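Local structure of Thiol:disulfide interchange protein DsbA (Neisseria meningitidis MC58, 3HZ8) at residues A[30-35]-A[61-66]; A[37-42]-A[153-158]; A[26-31]-A[55-60]; A[10-15]-A[165-170]. The protein probably acts as a periplasmic thiol-disulfide oxidoreductase of the DsbA type, passing its redox-active disulfide on to substrate proteins. The protein carries 1 engineered substitution. All coordinates share one frame; numbering follows the deposited sequence.

Interaction 1. Residues A[30-35]-A[61-66]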
# COMPACT_ATOMS: atom_id res chain seq x y z
N GLU A 30 -3.09 -0.07 -2.40
CA GLU A 30 -1.98 0.74 -2.90
C GLU A 30 -0.73 -0.12 -3.05
O GLU A 30 -0.26 -0.68 -2.07
CB GLU A 30 -1.68 1.92 -1.96
CG GLU A 30 -0.61 2.87 -2.52
CD GLU A 30 0.13 3.67 -1.47
OE1 GLU A 30 -0.02 3.38 -0.28
OE2 GLU A 30 0.88 4.59 -1.84
N PHE A 31 -0.19 -0.18 -4.26
CA PHE A 31 1.19 -0.67 -4.47
C PHE A 31 2.13 0.52 -4.36
O PHE A 31 1.85 1.58 -4.92
CB PHE A 31 1.35 -1.33 -5.84
CG PHE A 31 0.64 -2.65 -5.98
CD1 PHE A 31 1.26 -3.83 -5.56
CD2 PHE A 31 -0.62 -2.74 -6.56
CE1 PHE A 31 0.62 -5.07 -5.69
CE2 PHE A 31 -1.26 -3.98 -6.71
CZ PHE A 31 -0.63 -5.14 -6.26
N PHE A 32 3.25 0.35 -3.66
CA PHE A 32 4.16 1.46 -3.40
C PHE A 32 5.57 0.91 -3.23
O PHE A 32 5.78 -0.30 -3.21
CB PHE A 32 3.75 2.22 -2.12
CG PHE A 32 4.03 1.46 -0.84
CD1 PHE A 32 5.14 1.77 -0.06
CD2 PHE A 32 3.21 0.39 -0.46
CE1 PHE A 32 5.43 1.04 1.10
CE2 PHE A 32 3.50 -0.35 0.70
CZ PHE A 32 4.61 -0.03 1.48
N GLY A 33 6.53 1.82 -3.10
CA GLY A 33 7.87 1.45 -2.64
C GLY A 33 8.33 2.51 -1.66
O GLY A 33 7.98 3.69 -1.83
N TYR A 34 9.10 2.12 -0.65
CA TYR A 34 9.60 3.11 0.32
C TYR A 34 10.67 4.07 -0.27
O TYR A 34 10.94 5.13 0.30
CB TYR A 34 10.16 2.41 1.56
CG TYR A 34 9.12 1.88 2.51
CD1 TYR A 34 8.14 2.72 3.06
CD2 TYR A 34 9.13 0.55 2.91
CE1 TYR A 34 7.20 2.24 3.98
CE2 TYR A 34 8.20 0.05 3.83
CZ TYR A 34 7.22 0.90 4.35
OH TYR A 34 6.30 0.41 5.27
N PHE A 35 11.24 3.70 -1.41
CA PHE A 35 12.27 4.52 -2.10
C PHE A 35 11.64 5.59 -2.98
O PHE A 35 12.36 6.35 -3.62
CB PHE A 35 13.08 3.62 -3.03
CG PHE A 35 12.21 2.72 -3.88
CD1 PHE A 35 11.45 3.25 -4.92
CD2 PHE A 35 12.10 1.36 -3.60
CE1 PHE A 35 10.61 2.45 -5.69
CE2 PHE A 35 11.26 0.56 -4.35
CZ PHE A 35 10.50 1.10 -5.40
N THR A 61 -2.01 -2.27 1.69
CA THR A 61 -0.80 -1.81 1.00
C THR A 61 0.14 -2.98 0.71
O THR A 61 0.25 -3.91 1.51
CB THR A 61 -0.09 -0.68 1.77
OG1 THR A 61 0.38 -1.18 3.02
CG2 THR A 61 -1.05 0.47 2.03
N GLU A 62 0.79 -2.93 -0.45
CA GLU A 62 1.74 -3.97 -0.85
C GLU A 62 2.96 -3.30 -1.46
O GLU A 62 2.82 -2.41 -2.31
CB GLU A 62 1.10 -4.89 -1.90
CG GLU A 62 -0.25 -5.54 -1.48
CD GLU A 62 -0.13 -6.61 -0.39
OE1 GLU A 62 1.01 -7.00 -0.04
OE2 GLU A 62 -1.17 -7.07 0.13
N HIS A 63 4.15 -3.69 -1.02
CA HIS A 63 5.40 -3.12 -1.54
C HIS A 63 5.80 -3.89 -2.78
O HIS A 63 5.82 -5.13 -2.77
CB HIS A 63 6.51 -3.22 -0.48
CG HIS A 63 7.69 -2.33 -0.71
ND1 HIS A 63 8.59 -2.51 -1.73
CD2 HIS A 63 8.14 -1.27 0.01
CE1 HIS A 63 9.52 -1.56 -1.67
NE2 HIS A 63 9.28 -0.81 -0.61
N VAL A 64 6.12 -3.19 -3.87
CA VAL A 64 6.57 -3.87 -5.09
C VAL A 64 7.92 -4.56 -4.87
O VAL A 64 8.71 -4.16 -4.01
CB VAL A 64 6.64 -2.93 -6.33
CG1 VAL A 64 5.24 -2.48 -6.74
CG2 VAL A 64 7.60 -1.75 -6.12
N VAL A 65 8.17 -5.62 -5.64
CA VAL A 65 9.49 -6.27 -5.64
C VAL A 65 9.94 -6.41 -7.09
O VAL A 65 9.41 -7.23 -7.84
CB VAL A 65 9.47 -7.65 -4.91
CG1 VAL A 65 10.86 -8.31 -4.97
CG2 VAL A 65 8.98 -7.48 -3.47
N TRP A 66 10.90 -5.57 -7.48
CA TRP A 66 11.34 -5.45 -8.87
C TRP A 66 12.75 -6.02 -9.07
O TRP A 66 13.23 -6.11 -10.19
CB TRP A 66 11.31 -3.98 -9.29
CG TRP A 66 9.93 -3.47 -9.55
CD1 TRP A 66 8.83 -4.20 -9.93
CD2 TRP A 66 9.49 -2.10 -9.48
NE1 TRP A 66 7.74 -3.37 -10.09
CE2 TRP A 66 8.11 -2.08 -9.82
CE3 TRP A 66 10.12 -0.90 -9.13
CZ2 TRP A 66 7.37 -0.90 -9.85
CZ3 TRP A 66 9.38 0.28 -9.19
CH2 TRP A 66 8.01 0.26 -9.54

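Interaction 2. Residues A[37-42]-A[153-158]. Engineered in segment 153-158: Val155 (natural residue Thr).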
# COMPACT_ATOMS: atom_id res chain seq x y z
N PRO A 37 9.70 8.77 -4.24
CA PRO A 37 9.25 10.10 -3.82
C PRO A 37 7.77 10.41 -4.02
O PRO A 37 7.16 11.02 -3.14
CB PRO A 37 10.14 11.05 -4.64
CG PRO A 37 11.37 10.25 -4.90
CD PRO A 37 10.83 8.87 -5.18
N HIS A 38 7.19 9.99 -5.13
CA HIS A 38 5.77 10.28 -5.34
C HIS A 38 4.91 9.50 -4.36
O HIS A 38 3.85 9.97 -3.95
CB HIS A 38 5.38 10.04 -6.80
CG HIS A 38 5.78 11.15 -7.71
ND1 HIS A 38 5.98 12.44 -7.26
CD2 HIS A 38 6.00 11.18 -9.05
CE1 HIS A 38 6.33 13.21 -8.28
NE2 HIS A 38 6.34 12.47 -9.38
N CYS A 39 5.38 8.31 -3.98
CA CYS A 39 4.69 7.51 -2.98
C CYS A 39 4.73 8.20 -1.61
O CYS A 39 3.74 8.15 -0.87
CB CYS A 39 5.33 6.13 -2.85
SG CYS A 39 5.41 5.18 -4.39
N ALA A 40 5.86 8.84 -1.29
CA ALA A 40 5.99 9.57 -0.02
C ALA A 40 5.06 10.77 0.01
O ALA A 40 4.57 11.13 1.09
CB ALA A 40 7.45 10.03 0.21
N HIS A 41 4.81 11.37 -1.16
CA HIS A 41 3.90 12.50 -1.24
C HIS A 41 2.44 12.08 -1.20
O HIS A 41 1.61 12.77 -0.62
CB HIS A 41 4.15 13.33 -2.50
CG HIS A 41 5.29 14.27 -2.37
ND1 HIS A 41 6.49 14.09 -3.03
CD2 HIS A 41 5.43 15.41 -1.64
CE1 HIS A 41 7.32 15.08 -2.72
NE2 HIS A 41 6.70 15.89 -1.88
N LEU A 42 2.12 10.96 -1.85
CA LEU A 42 0.75 10.44 -1.77
C LEU A 42 0.40 10.03 -0.34
O LEU A 42 -0.76 10.17 0.08
CB LEU A 42 0.58 9.23 -2.72
CG LEU A 42 -0.75 8.45 -2.65
CD1 LEU A 42 -1.99 9.34 -2.88
CD2 LEU A 42 -0.76 7.30 -3.64
N ASP A 153 4.18 -2.33 -12.73
CA ASP A 153 5.48 -1.82 -13.16
C ASP A 153 5.68 -0.34 -12.85
O ASP A 153 6.68 0.26 -13.26
CB ASP A 153 5.74 -2.12 -14.65
CG ASP A 153 4.70 -1.50 -15.58
OD1 ASP A 153 3.76 -0.82 -15.11
OD2 ASP A 153 4.83 -1.70 -16.81
N GLY A 154 4.74 0.25 -12.10
CA GLY A 154 4.87 1.65 -11.69
C GLY A 154 4.28 1.85 -10.30
O GLY A 154 3.33 1.16 -9.92
N VAL A 155 4.84 2.77 -9.53
CA VAL A 155 4.31 3.09 -8.22
C VAL A 155 4.26 4.61 -8.08
O VAL A 155 5.08 5.32 -8.66
CB VAL A 155 5.15 2.47 -7.07
CG1 VAL A 155 4.97 0.98 -7.03
CG2 VAL A 155 6.63 2.83 -7.20
N PRO A 156 3.28 5.13 -7.33
CA PRO A 156 2.20 4.40 -6.67
C PRO A 156 1.14 3.97 -7.67
O PRO A 156 0.92 4.65 -8.67
CB PRO A 156 1.59 5.42 -5.71
CG PRO A 156 1.94 6.76 -6.29
CD PRO A 156 3.23 6.59 -7.07
N THR A 157 0.51 2.83 -7.39
CA THR A 157 -0.65 2.35 -8.16
C THR A 157 -1.76 2.07 -7.15
O THR A 157 -1.51 1.39 -6.14
CB THR A 157 -0.31 1.05 -8.96
OG1 THR A 157 0.61 1.37 -10.01
CG2 THR A 157 -1.56 0.41 -9.57
N VAL A 158 -2.96 2.59 -7.38
CA VAL A 158 -4.07 2.33 -6.47
C VAL A 158 -5.18 1.65 -7.24
O VAL A 158 -5.59 2.13 -8.29
CB VAL A 158 -4.59 3.64 -5.81
CG1 VAL A 158 -5.85 3.36 -4.94
CG2 VAL A 158 -3.48 4.28 -4.96

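Interaction 3. Residues A[26-31]-A[55-60]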
# COMPACT_ATOMS: atom_id res chain seq x y z
N VAL A 26 -15.10 -3.41 0.56
CA VAL A 26 -14.54 -2.66 -0.56
C VAL A 26 -13.07 -2.36 -0.25
O VAL A 26 -12.75 -1.54 0.61
CB VAL A 26 -15.29 -1.33 -0.81
CG1 VAL A 26 -14.67 -0.58 -1.98
CG2 VAL A 26 -16.77 -1.57 -1.07
N GLU A 27 -12.19 -3.05 -0.97
CA GLU A 27 -10.75 -2.89 -0.76
C GLU A 27 -10.20 -1.72 -1.57
O GLU A 27 -10.56 -1.55 -2.74
CB GLU A 27 -10.03 -4.16 -1.20
CG GLU A 27 -8.53 -4.14 -0.97
CD GLU A 27 -7.89 -5.46 -1.29
OE1 GLU A 27 -7.99 -6.38 -0.46
OE2 GLU A 27 -7.28 -5.58 -2.37
N VAL A 28 -9.34 -0.92 -0.94
CA VAL A 28 -8.53 0.09 -1.64
C VAL A 28 -7.10 -0.40 -1.48
O VAL A 28 -6.59 -0.47 -0.36
CB VAL A 28 -8.70 1.50 -1.02
CG1 VAL A 28 -7.83 2.52 -1.77
CG2 VAL A 28 -10.17 1.93 -1.05
N LEU A 29 -6.48 -0.78 -2.61
CA LEU A 29 -5.15 -1.39 -2.59
C LEU A 29 -4.12 -0.42 -3.17
O LEU A 29 -4.28 0.02 -4.31
CB LEU A 29 -5.18 -2.71 -3.38
CG LEU A 29 -3.88 -3.33 -3.89
CD1 LEU A 29 -2.88 -3.54 -2.77
CD2 LEU A 29 -4.19 -4.64 -4.61
N GLU A 30 -3.09 -0.07 -2.40
CA GLU A 30 -1.98 0.74 -2.90
C GLU A 30 -0.73 -0.12 -3.05
O GLU A 30 -0.26 -0.68 -2.07
CB GLU A 30 -1.68 1.92 -1.96
CG GLU A 30 -0.61 2.87 -2.52
CD GLU A 30 0.13 3.67 -1.47
OE1 GLU A 30 -0.02 3.38 -0.28
OE2 GLU A 30 0.88 4.59 -1.84
N PHE A 31 -0.19 -0.18 -4.26
CA PHE A 31 1.19 -0.67 -4.47
C PHE A 31 2.13 0.52 -4.36
O PHE A 31 1.85 1.58 -4.92
CB PHE A 31 1.35 -1.33 -5.84
CG PHE A 31 0.64 -2.65 -5.98
CD1 PHE A 31 1.26 -3.83 -5.56
CD2 PHE A 31 -0.62 -2.74 -6.56
CE1 PHE A 31 0.62 -5.07 -5.69
CE2 PHE A 31 -1.26 -3.98 -6.71
CZ PHE A 31 -0.63 -5.14 -6.26
N ASP A 55 -17.11 1.76 7.40
CA ASP A 55 -16.71 0.51 8.06
C ASP A 55 -16.54 -0.68 7.10
O ASP A 55 -15.91 -1.68 7.46
CB ASP A 55 -17.71 0.14 9.17
CG ASP A 55 -17.50 0.94 10.45
OD1 ASP A 55 -18.22 0.67 11.44
OD2 ASP A 55 -16.62 1.83 10.49
N ASP A 56 -17.12 -0.58 5.90
CA ASP A 56 -17.01 -1.64 4.91
C ASP A 56 -15.86 -1.44 3.93
O ASP A 56 -15.69 -2.22 2.99
CB ASP A 56 -18.33 -1.84 4.14
CG ASP A 56 -18.63 -0.71 3.16
OD1 ASP A 56 -18.16 0.43 3.37
OD2 ASP A 56 -19.36 -0.97 2.19
N MET A 57 -15.05 -0.40 4.17
CA MET A 57 -13.87 -0.15 3.34
C MET A 57 -12.60 -0.34 4.15
O MET A 57 -12.59 -0.12 5.35
CB MET A 57 -13.88 1.27 2.79
CG MET A 57 -14.98 1.55 1.81
SD MET A 57 -15.02 3.32 1.42
CE MET A 57 -13.57 3.53 0.40
N TYR A 58 -11.51 -0.71 3.48
CA TYR A 58 -10.23 -0.78 4.15
C TYR A 58 -9.09 -0.51 3.17
O TYR A 58 -9.24 -0.73 1.96
CB TYR A 58 -10.03 -2.14 4.85
CG TYR A 58 -9.97 -3.33 3.91
CD1 TYR A 58 -8.75 -3.94 3.59
CD2 TYR A 58 -11.13 -3.84 3.32
CE1 TYR A 58 -8.69 -5.01 2.73
CE2 TYR A 58 -11.08 -4.91 2.45
CZ TYR A 58 -9.86 -5.49 2.15
OH TYR A 58 -9.82 -6.56 1.28
N LEU A 59 -7.98 -0.02 3.71
CA LEU A 59 -6.78 0.27 2.93
C LEU A 59 -5.76 -0.86 3.10
O LEU A 59 -5.33 -1.16 4.23
CB LEU A 59 -6.16 1.60 3.37
CG LEU A 59 -4.86 2.02 2.68
CD1 LEU A 59 -5.04 2.23 1.17
CD2 LEU A 59 -4.30 3.28 3.33
N ARG A 60 -5.42 -1.49 1.98
CA ARG A 60 -4.41 -2.55 1.92
C ARG A 60 -3.21 -1.98 1.20
O ARG A 60 -3.38 -1.31 0.17
CB ARG A 60 -4.97 -3.72 1.11
CG ARG A 60 -3.97 -4.78 0.65
CD ARG A 60 -4.67 -5.75 -0.29
NE ARG A 60 -3.84 -6.88 -0.73
CZ ARG A 60 -4.25 -7.81 -1.59
NH1 ARG A 60 -5.47 -7.76 -2.11
NH2 ARG A 60 -3.44 -8.81 -1.92

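Interaction 4. Residues A[10-15]-A[165-170]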
# COMPACT_ATOMS: atom_id res chain seq x y z
N ASN A 10 -10.22 8.94 -15.79
CA ASN A 10 -9.86 8.94 -14.37
C ASN A 10 -9.79 7.55 -13.74
O ASN A 10 -9.41 7.42 -12.59
CB ASN A 10 -10.72 9.92 -13.54
CG ASN A 10 -12.20 9.68 -13.68
OD1 ASN A 10 -12.64 8.66 -14.22
ND2 ASN A 10 -12.99 10.64 -13.21
N TYR A 11 -10.13 6.52 -14.51
CA TYR A 11 -9.90 5.14 -14.07
C TYR A 11 -9.80 4.22 -15.26
O TYR A 11 -10.26 4.55 -16.37
CB TYR A 11 -10.99 4.66 -13.10
CG TYR A 11 -12.27 4.18 -13.77
CD1 TYR A 11 -12.53 2.81 -13.96
CD2 TYR A 11 -13.25 5.08 -14.21
CE1 TYR A 11 -13.71 2.37 -14.56
CE2 TYR A 11 -14.42 4.65 -14.81
CZ TYR A 11 -14.65 3.29 -14.99
OH TYR A 11 -15.82 2.83 -15.57
N THR A 12 -9.19 3.07 -15.04
CA THR A 12 -9.19 1.99 -16.02
C THR A 12 -9.54 0.69 -15.33
O THR A 12 -9.59 0.62 -14.09
CB THR A 12 -7.83 1.85 -16.73
OG1 THR A 12 -6.79 1.73 -15.75
CG2 THR A 12 -7.55 3.05 -17.64
N VAL A 13 -9.83 -0.34 -16.13
CA VAL A 13 -10.24 -1.65 -15.59
C VAL A 13 -9.16 -2.68 -15.84
O VAL A 13 -8.68 -2.83 -16.97
CB VAL A 13 -11.59 -2.15 -16.19
CG1 VAL A 13 -12.07 -3.44 -15.48
CG2 VAL A 13 -12.67 -1.07 -16.08
N LEU A 14 -8.77 -3.40 -14.79
CA LEU A 14 -7.72 -4.41 -14.92
C LEU A 14 -8.18 -5.58 -15.79
O LEU A 14 -9.36 -5.96 -15.77
CB LEU A 14 -7.30 -4.96 -13.55
CG LEU A 14 -6.57 -4.05 -12.56
CD1 LEU A 14 -6.05 -4.91 -11.40
CD2 LEU A 14 -5.48 -3.19 -13.20
N ALA A 15 -7.22 -6.16 -16.53
CA ALA A 15 -7.48 -7.33 -17.36
C ALA A 15 -7.82 -8.56 -16.53
O ALA A 15 -8.60 -9.42 -16.95
CB ALA A 15 -6.29 -7.63 -18.28
N LYS A 165 -8.41 0.66 -11.55
CA LYS A 165 -7.17 1.39 -11.32
C LYS A 165 -7.45 2.88 -11.40
O LYS A 165 -8.04 3.34 -12.38
CB LYS A 165 -6.12 1.01 -12.38
CG LYS A 165 -4.79 1.76 -12.24
CD LYS A 165 -3.76 1.28 -13.26
CE LYS A 165 -2.54 2.16 -13.21
NZ LYS A 165 -1.48 1.70 -14.14
N VAL A 166 -7.04 3.61 -10.36
CA VAL A 166 -7.16 5.07 -10.36
C VAL A 166 -6.12 5.67 -11.30
O VAL A 166 -4.95 5.33 -11.24
CB VAL A 166 -6.94 5.64 -8.95
CG1 VAL A 166 -7.05 7.16 -8.96
CG2 VAL A 166 -7.96 5.04 -7.99
N GLU A 167 -6.57 6.55 -12.20
CA GLU A 167 -5.65 7.30 -13.06
C GLU A 167 -5.58 8.72 -12.48
O GLU A 167 -6.52 9.50 -12.63
CB GLU A 167 -6.13 7.31 -14.51
CG GLU A 167 -6.41 5.92 -15.12
CD GLU A 167 -5.14 5.14 -15.42
OE1 GLU A 167 -4.11 5.79 -15.69
OE2 GLU A 167 -5.16 3.89 -15.38
N PHE A 168 -4.50 9.01 -11.76
CA PHE A 168 -4.40 10.25 -10.99
C PHE A 168 -4.05 11.46 -11.86
O PHE A 168 -3.12 11.40 -12.66
CB PHE A 168 -3.30 10.11 -9.93
CG PHE A 168 -3.65 9.24 -8.76
CD1 PHE A 168 -4.26 9.80 -7.64
CD2 PHE A 168 -3.30 7.88 -8.74
CE1 PHE A 168 -4.56 9.01 -6.51
CE2 PHE A 168 -3.59 7.09 -7.63
CZ PHE A 168 -4.22 7.66 -6.51
N ALA A 169 -4.80 12.55 -11.66
CA ALA A 169 -4.42 13.88 -12.16
C ALA A 169 -3.54 14.59 -11.11
O ALA A 169 -2.50 15.18 -11.43
CB ALA A 169 -5.65 14.71 -12.50
N ASP A 170 -3.96 14.49 -9.85
CA ASP A 170 -3.13 14.80 -8.69
C ASP A 170 -3.63 13.94 -7.51
O ASP A 170 -4.63 13.23 -7.65
CB ASP A 170 -3.07 16.32 -8.37
CG ASP A 170 -4.42 16.91 -7.96
OD1 ASP A 170 -5.38 16.20 -7.61
OD2 ASP A 170 -4.50 18.16 -7.97

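Interaction 1. Residues A[30-35]-A[61-66]
Phe32 and His63 are paired at the C-terminal ends of two parallel strands, the neighbours joined by the beta-alpha-beta unit of the thioredoxin fold. Axes of 30-32 and 61-63 approach to 4.8 Å at 25°. Three backbone bonds hold the ladder: Glu62 N to Glu30 O, Phe32 N to Glu62 O, and Val64 N to Phe32 O, the last at 3.0 Å and just past the strand.

The aromatic contacts gather on the face bearing Phe32 and His63. His63 turns its edge to the Phe32 ring, with planes at 67° and centroids 5.1 Å apart, while Phe32 CE1 lies over the centre of the Tyr34 ring. Gly33 CA makes a CH-pi contact above the His63 imidazole, 3.6 Å from its centroid. Phe35 reaches in from the loop after the strand, its CE2 near His63 CE1. Helices 71-83 and 88-101 cover this cluster.

Beyond it, Phe35 CZ meets Val64 CG2 near its own ring plane and Trp66 CZ3 at 4.0 Å. On the reverse face Phe31 CD1 rests on Glu62 CB.

With His63 CG anti to the backbone N (chi1 -162°), its ND1 donates to a lone pair of Val64 O at 2.8 Å, which helps set the imidazole rotation.

Interaction 2. Residues A[37-42]-A[153-158]
Cys39 and Pro156 bring the start of helix 37-50 against the cis-proline loop, an arrangement characteristic of the thioredoxin fold. The peptide bond before Pro156 is cis, and the CA atoms of Cys39 and Pro156, 5.4 Å apart, are the nearest CA pair of the two segments.

From Cys39 CB the side chain runs to a single sulphur, set anti to the carbonyl carbon (chi1 -57°), and SG makes the side chain's contacts with the loop. It lies 3.6 Å from Pro156 N and 3.7 Å from Pro156 CD, with Val155 CB at 3.8 Å; Val155 is an engineered residue, threonine in the natural protein. The same SG is bonded to Cys36 SG in the redox-active disulfide.

One turn further along the helix, Leu42 CD2 packs against the proline ring, 3.7 Å from Pro156 CB, and also reaches Val158 CG2. His38, just before Cys39, brings its CB toward Pro156 CD, and Trp171 of helix 171-191 touches His38, Leu42 and Pro156.

No hydrogen bond crosses between the two segments, and the sulphur meets carbon atoms and a proline nitrogen that has no hydrogen to give. The contact therefore rests on van der Waals packing, setting an apolar wall beside Cys39 of the disulfide.

Interaction 3. Residues A[26-31]-A[55-60]
Glu27 OE1 is gripped by three groups: Tyr58 OH and Arg60 NH1 reach it across the strand pair in weak bonds, and Gln21 N donates to it from the loop before the strand. The sound bond of the group is the salt bridge of Arg60 NH1 to Glu27 OE2 at 2.8 Å, which meets OE2 on the syn side and 20° out of the carboxylate plane. Tyr58 OH to Glu27 OE1 is a short contact of 2.5 Å that counts only as a weak bond. The same loop supplies Gln22 N to Tyr58 OH and Pro19 O to Arg60 NH1. An arginine so close to a buried carboxylate would probably help keep it ionised.

Torsions explain the grouping. Glu27 CG is anti to the backbone N and the chain extends toward the neighbouring strand. The Tyr58 ring, with CG between backbone N and carbonyl carbon (chi1 65°), lies with one face over Glu27 CA. Leu29 runs alongside Arg60, its CD2 above one face of the guanidinium.

On the face carrying Val26, Val28, Met57 and Leu59 the contacts across the pair are apolar: Val26 CB meets Met57 CG at 3.9 Å, Val28 CG2 meets Met57 CE, and Val28 CG1 meets Leu59 CD1 at 4.1 Å. Helices 37-50 and 171-191 pack on this side.

Five backbone bonds run from Val26 N to Asp56 O through to Glu30 N to Arg60 O. Axes of 26-31 and 57-60 approach to 4.7 Å at 18°; this is the parallel pair of a beta-alpha-beta crossover through helix 37-50, as in the thioredoxin fold.

Interaction 4. Residues A[10-15]-A[165-170]
Thr12 and Lys165 form an antiparallel hydrogen-bonded pair, Thr12 N to Lys165 O at 2.9 Å and Lys165 N to Thr12 O at 2.8 Å, and beside them Tyr11 and Val166 make a non-hydrogen-bonded pair. This is the edge of the mixed sheet of the thioredoxin-like domain, where the short strand 11-13, an outermost strand of the sheet within this chain, is laid against strand 164-166.

The pairing runs past the strand end as Glu167 N donates to Asn10 O at 3.0 Å. Its N-H points well at the oxygen (167°), yet the donor stands 62° above the carbonyl plane. The Asn10 side chain turns away from the segment and is held by Val6 N and Gly4 O in the N-terminal stretch.

Side chains divide between the two faces. Tyr11 and Val166 lie on one, covered by Leu181 of helix 171-191, and Tyr11 CB sits 3.3 Å from Lys165 O. On the other, Thr12 and Lys165 lie side by side and point the same way, with Thr12 OG1 3.5 Å from Lys165 CB. Leu14 adds a looser contact, its CD2 4.3 Å from that same Lys165 CB.

Glu167 completes the group. Its CG is anti to the carbonyl carbon (chi1 -54°), which lays it along the Tyr11 backbone, 3.7 Å from Tyr11 CA; the bend at chi2 then swings the carboxylate toward Thr12. There the hydroxyl of Thr12 donates through OG1 to Glu167 OE2 at 2.7 Å, on the anti side of the carboxylate.

How the interactions relate
From the N terminus, strand 11-13 pairs with the much later strand 164-166, so interaction 4 closes the widest loop and encloses the other three. Strand 26-32 then pairs with strand 57-63 after helix 37-50: interaction 3 covers the first part of that pair and interaction 1 its C-terminal end, sharing Glu30 and Phe31. Interaction 2 crosses both, since its helix segment lies between the paired strands while its loop comes much later. Strand 157-160 connects these contacts, with Phe31 N 2.8 Å from Thr157 O and Val166 N 2.9 Å from Val158 O, both probable hydrogen bonds. Together they tie one sheet to the helix start bearing the disulfide.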